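Local coordinates for protein hydroxylase (Rhodococcus sp., PDB 2OR0) that is probably a flavin-dependent hydroxylase of the acyl-CoA dehydrogenase fold, using reduced flavin and molecular oxygen to insert one oxygen atom into its substrate, at residues R24-I29 against A82-G87; E35-A40 against A89-A94. One frame throughout, in Å; residues are numbered along the deposited sequence.

Interaction 1 (R24-I29 against A82-G87); sequences RVLDRI and AETVMG
Val-25 and Leu-26 meet Thr-84 and Gly-87 in a parallel helix-helix contact between the first modelled helix, 24-31, and helix 78-91. The axes of the two short segments run 9° apart and 9.7 Å from each other, with Leu-26 and Thr-84 in register. The segments bury 207 Å² between them, and the nearest pair is CG1 of Val-25 with CG2 of Thr-84 at 3.8 Å, the two side chains crossing at about a right angle. Both methyls are placed by the same torsional choice, each standing anti to its own backbone N (chi1 172° for Val-25). Leu-26 reaches across with both branches. Its CD2 approaches the carbonyl O of Glu-83 at 4.0 Å, while CD1 ends 4.2 Å from CA of Gly-87, where the missing side chain lets the methyl come up against the helix backbone. These helices belong to the N-terminal all-helical domain of the acyl-CoA dehydrogenase fold. Helix 78-91 is the inner of the pair: Val-85 packs on helix 250-277, and Met-86 (selenomethionine) on both 250-277 and 292-324 of the C-terminal bundle. A water bridges the polar side of the contact: it accepts from N of Leu-26 at 3.0 Å and donates to OG1 of Thr-84 at 3.0 Å. That hydroxyl is also hydrogen-bonded to the carbonyl O of Glu-80, one turn back, a second bond that helps fix its rotation.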
# COMPACT_ATOMS: atom_id res chain seq x y z
N ARG A 24 0.53 15.12 13.27
CA ARG A 24 1.25 14.63 14.44
C ARG A 24 1.94 13.27 14.19
O ARG A 24 3.07 13.08 14.61
CB ARG A 24 0.32 14.59 15.67
CG ARG A 24 1.01 14.96 16.99
CD ARG A 24 1.62 13.72 17.68
NE ARG A 24 2.51 14.00 18.83
CZ ARG A 24 2.15 13.94 20.11
NH1 ARG A 24 0.90 13.66 20.47
NH2 ARG A 24 3.05 14.19 21.05
N VAL A 25 1.27 12.34 13.50
CA VAL A 25 1.90 11.03 13.24
C VAL A 25 3.27 11.16 12.56
O VAL A 25 4.24 10.57 13.01
CB VAL A 25 0.96 10.01 12.51
CG1 VAL A 25 1.75 8.75 12.11
CG2 VAL A 25 -0.19 9.62 13.41
N LEU A 26 3.35 11.95 11.48
CA LEU A 26 4.64 12.21 10.82
C LEU A 26 5.70 12.85 11.73
O LEU A 26 6.88 12.53 11.61
CB LEU A 26 4.44 13.02 9.53
CG LEU A 26 5.56 13.03 8.47
CD1 LEU A 26 6.23 11.66 8.22
CD2 LEU A 26 5.00 13.58 7.17
N ASP A 27 5.29 13.72 12.65
CA ASP A 27 6.21 14.31 13.63
C ASP A 27 6.75 13.24 14.57
O ASP A 27 7.92 13.27 14.94
CB ASP A 27 5.54 15.40 14.48
CG ASP A 27 5.08 16.59 13.67
OD1 ASP A 27 5.83 17.04 12.76
OD2 ASP A 27 3.97 17.09 13.97
N ARG A 28 5.88 12.31 14.98
CA ARG A 28 6.30 11.18 15.83
C ARG A 28 7.29 10.24 15.12
O ARG A 28 8.23 9.73 15.73
CB ARG A 28 5.10 10.39 16.33
CG ARG A 28 4.12 11.17 17.16
CD ARG A 28 3.19 10.22 17.85
NE ARG A 28 1.81 10.52 17.50
CZ ARG A 28 0.79 9.69 17.73
NH1 ARG A 28 0.99 8.51 18.31
NH2 ARG A 28 -0.44 10.05 17.37
N ILE A 29 7.05 10.01 13.84
CA ILE A 29 7.96 9.25 12.97
C ILE A 29 9.33 9.94 12.87
O ILE A 29 10.38 9.29 12.95
CB ILE A 29 7.32 9.04 11.57
CG1 ILE A 29 6.12 8.08 11.66
CG2 ILE A 29 8.35 8.57 10.52
CD1 ILE A 29 6.48 6.63 12.05
N ALA A 82 -1.13 9.76 2.62
CA ALA A 82 -0.18 9.54 1.55
C ALA A 82 1.20 10.08 1.94
O ALA A 82 2.20 9.38 1.80
CB ALA A 82 -0.67 10.15 0.26
N GLU A 83 1.25 11.30 2.48
CA GLU A 83 2.52 11.92 2.83
C GLU A 83 3.22 11.20 3.98
O GLU A 83 4.47 11.15 4.01
CB GLU A 83 2.33 13.41 3.17
CG GLU A 83 2.00 14.28 1.94
CD GLU A 83 1.57 15.74 2.27
OE1 GLU A 83 1.32 16.08 3.45
OE2 GLU A 83 1.46 16.54 1.32
N THR A 84 2.44 10.69 4.93
CA THR A 84 3.02 9.96 6.05
C THR A 84 3.67 8.64 5.58
O THR A 84 4.78 8.32 5.98
CB THR A 84 1.97 9.67 7.17
OG1 THR A 84 1.27 10.89 7.48
CG2 THR A 84 2.68 9.14 8.41
N VAL A 85 2.96 7.88 4.75
CA VAL A 85 3.50 6.67 4.13
C VAL A 85 4.81 6.98 3.39
O VAL A 85 5.84 6.33 3.63
CB VAL A 85 2.47 6.05 3.17
CG1 VAL A 85 3.10 4.90 2.36
CG2 VAL A 85 1.24 5.55 3.95
N MSE A 86 4.78 8.00 2.52
CA MSE A 86 5.98 8.41 1.81
C MSE A 86 7.09 8.74 2.78
O MSE A 86 8.23 8.41 2.53
CB MSE A 86 5.71 9.61 0.91
CG MSE A 86 4.86 9.32 -0.26
SE MSE A 86 4.47 10.97 -1.25
CE MSE A 86 3.10 10.38 -2.46
N GLY A 87 6.76 9.38 3.90
CA GLY A 87 7.77 9.72 4.89
C GLY A 87 8.37 8.50 5.56
O GLY A 87 9.58 8.43 5.75
O HOH W 1 0.93 12.77 9.85

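Interaction 2 (E35-A40 against A89-A94)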
# COMPACT_ATOMS: atom_id res chain seq x y z
N GLU A 35 15.88 5.48 14.90
CA GLU A 35 15.54 4.15 15.41
C GLU A 35 14.96 3.28 14.30
O GLU A 35 15.24 2.09 14.22
CB GLU A 35 14.55 4.22 16.59
CG GLU A 35 15.17 4.67 17.94
CD GLU A 35 15.00 6.17 18.21
OE1 GLU A 35 15.36 6.99 17.34
OE2 GLU A 35 14.49 6.55 19.30
N ILE A 36 14.14 3.88 13.43
CA ILE A 36 13.57 3.18 12.29
C ILE A 36 14.67 2.73 11.30
O ILE A 36 14.70 1.55 10.90
CB ILE A 36 12.48 4.03 11.60
CG1 ILE A 36 11.26 4.12 12.51
CG2 ILE A 36 12.09 3.41 10.23
CD1 ILE A 36 10.18 5.09 12.05
N ARG A 37 15.57 3.64 10.95
CA ARG A 37 16.71 3.31 10.10
C ARG A 37 17.55 2.24 10.79
O ARG A 37 18.08 1.35 10.13
CB ARG A 37 17.55 4.56 9.76
CG ARG A 37 16.80 5.57 8.87
CD ARG A 37 17.70 6.69 8.37
NE ARG A 37 18.22 7.46 9.50
CZ ARG A 37 17.78 8.66 9.89
NH1 ARG A 37 16.80 9.29 9.22
NH2 ARG A 37 18.33 9.25 10.95
N GLY A 38 17.62 2.31 12.12
CA GLY A 38 18.36 1.37 12.94
C GLY A 38 17.88 -0.08 12.89
O GLY A 38 18.67 -0.98 13.16
N GLN A 39 16.60 -0.32 12.58
CA GLN A 39 16.08 -1.70 12.51
C GLN A 39 16.11 -2.31 11.10
O GLN A 39 15.91 -3.51 10.94
CB GLN A 39 14.66 -1.77 13.06
CG GLN A 39 14.52 -1.56 14.57
CD GLN A 39 15.38 -2.50 15.37
OE1 GLN A 39 16.28 -2.07 16.09
NE2 GLN A 39 15.12 -3.80 15.25
N ALA A 40 16.36 -1.48 10.09
CA ALA A 40 16.14 -1.84 8.69
C ALA A 40 16.95 -3.05 8.19
O ALA A 40 16.41 -3.95 7.53
CB ALA A 40 16.35 -0.62 7.81
N ALA A 89 8.31 5.39 4.28
CA ALA A 89 8.95 4.66 3.16
C ALA A 89 10.34 5.17 2.84
O ALA A 89 11.23 4.36 2.51
CB ALA A 89 8.07 4.67 1.93
N ALA A 90 10.56 6.49 2.97
CA ALA A 90 11.90 7.06 2.74
C ALA A 90 12.90 6.69 3.83
O ALA A 90 14.12 6.72 3.60
CB ALA A 90 11.83 8.61 2.55
N LEU A 91 12.42 6.31 5.01
CA LEU A 91 13.30 5.87 6.09
C LEU A 91 13.66 4.38 6.01
O LEU A 91 14.79 4.01 6.27
CB LEU A 91 12.68 6.16 7.47
CG LEU A 91 12.37 7.60 7.89
CD1 LEU A 91 11.68 7.64 9.25
CD2 LEU A 91 13.66 8.40 7.91
N ASP A 92 12.67 3.54 5.71
CA ASP A 92 12.87 2.08 5.56
C ASP A 92 11.71 1.65 4.70
O ASP A 92 10.57 1.81 5.08
CB ASP A 92 12.81 1.36 6.94
CG ASP A 92 12.76 -0.19 6.82
OD1 ASP A 92 13.57 -0.77 6.05
OD2 ASP A 92 11.91 -0.84 7.49
N GLY A 93 12.02 1.14 3.50
CA GLY A 93 11.01 0.75 2.55
C GLY A 93 10.02 -0.27 3.05
O GLY A 93 8.82 -0.17 2.76
N ALA A 94 10.50 -1.28 3.77
CA ALA A 94 9.61 -2.30 4.34
C ALA A 94 8.58 -1.70 5.30
O ALA A 94 7.42 -2.00 5.20
CB ALA A 94 10.42 -3.40 5.05
O HOH W 2 14.21 -3.55 6.01
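Ile-36 CG2 and Asp-92 CG both stand anti to their backbone N: the first torsion carries the isoleucine methyl to the CB atoms of Leu-91 and Asp-92, the second (chi1 170°) carries the carboxylate over to Ala-40. CG2 of Ile-36 sits 3.9 Å from CB of Leu-91 and equally far from CB of Asp-92, spanning the junction between these two residues. Leu-91 crosses Ile-36 at about a right angle, and its CD1 comes within 4.1 Å of Ile-36 CD1. At the exposed margin its other branch, CD2, lies 3.5 Å from NH1 of Arg-37, whose chain bends at chi3 (-62°); the methyl approaches the guanidinium obliquely. Ala-40 packs on the carboxylate instead, its CB 3.3 Å from OD1 of Asp-92. A water is placed to donate to both OD1 of Asp-92 (2.9 Å) and O of Ala-40 (2.7 Å); with more acceptors in reach than protons, it need not make both bonds at once. OD2 is hydrogen-bonded to OG of Ser-95. Asp-92 is the N-cap of helix 93-102, its side chain capping a backbone N in the first turn; helix 33-46 thus packs against a capped helix-to-helix junction within the N-terminal helical domain of an acyl-CoA dehydrogenase-like fold.

Overall arrangement
Interactions 1 and 2 have centres 13 Å apart and lie on the same side of the chain's centre. Both use helix 78-91: interaction 1 takes its middle, interaction 2 its C-terminal end and the start of helix 93-102. Their other partners, helices 24-31 and 33-46, follow each other in the chain, so two consecutive helices pack against one shared neighbour. Ile-29 links the two contacts through apolar packing, with CG2 3.7 Å from CD1 of Leu-91 and CD1 4.0 Å from CD1 of Ile-36. Neither contact contains a ligand atom; both join helices of the N-terminal helical domain, interaction 1 partly buried and interaction 2 buried apart from Arg-37 at its margin.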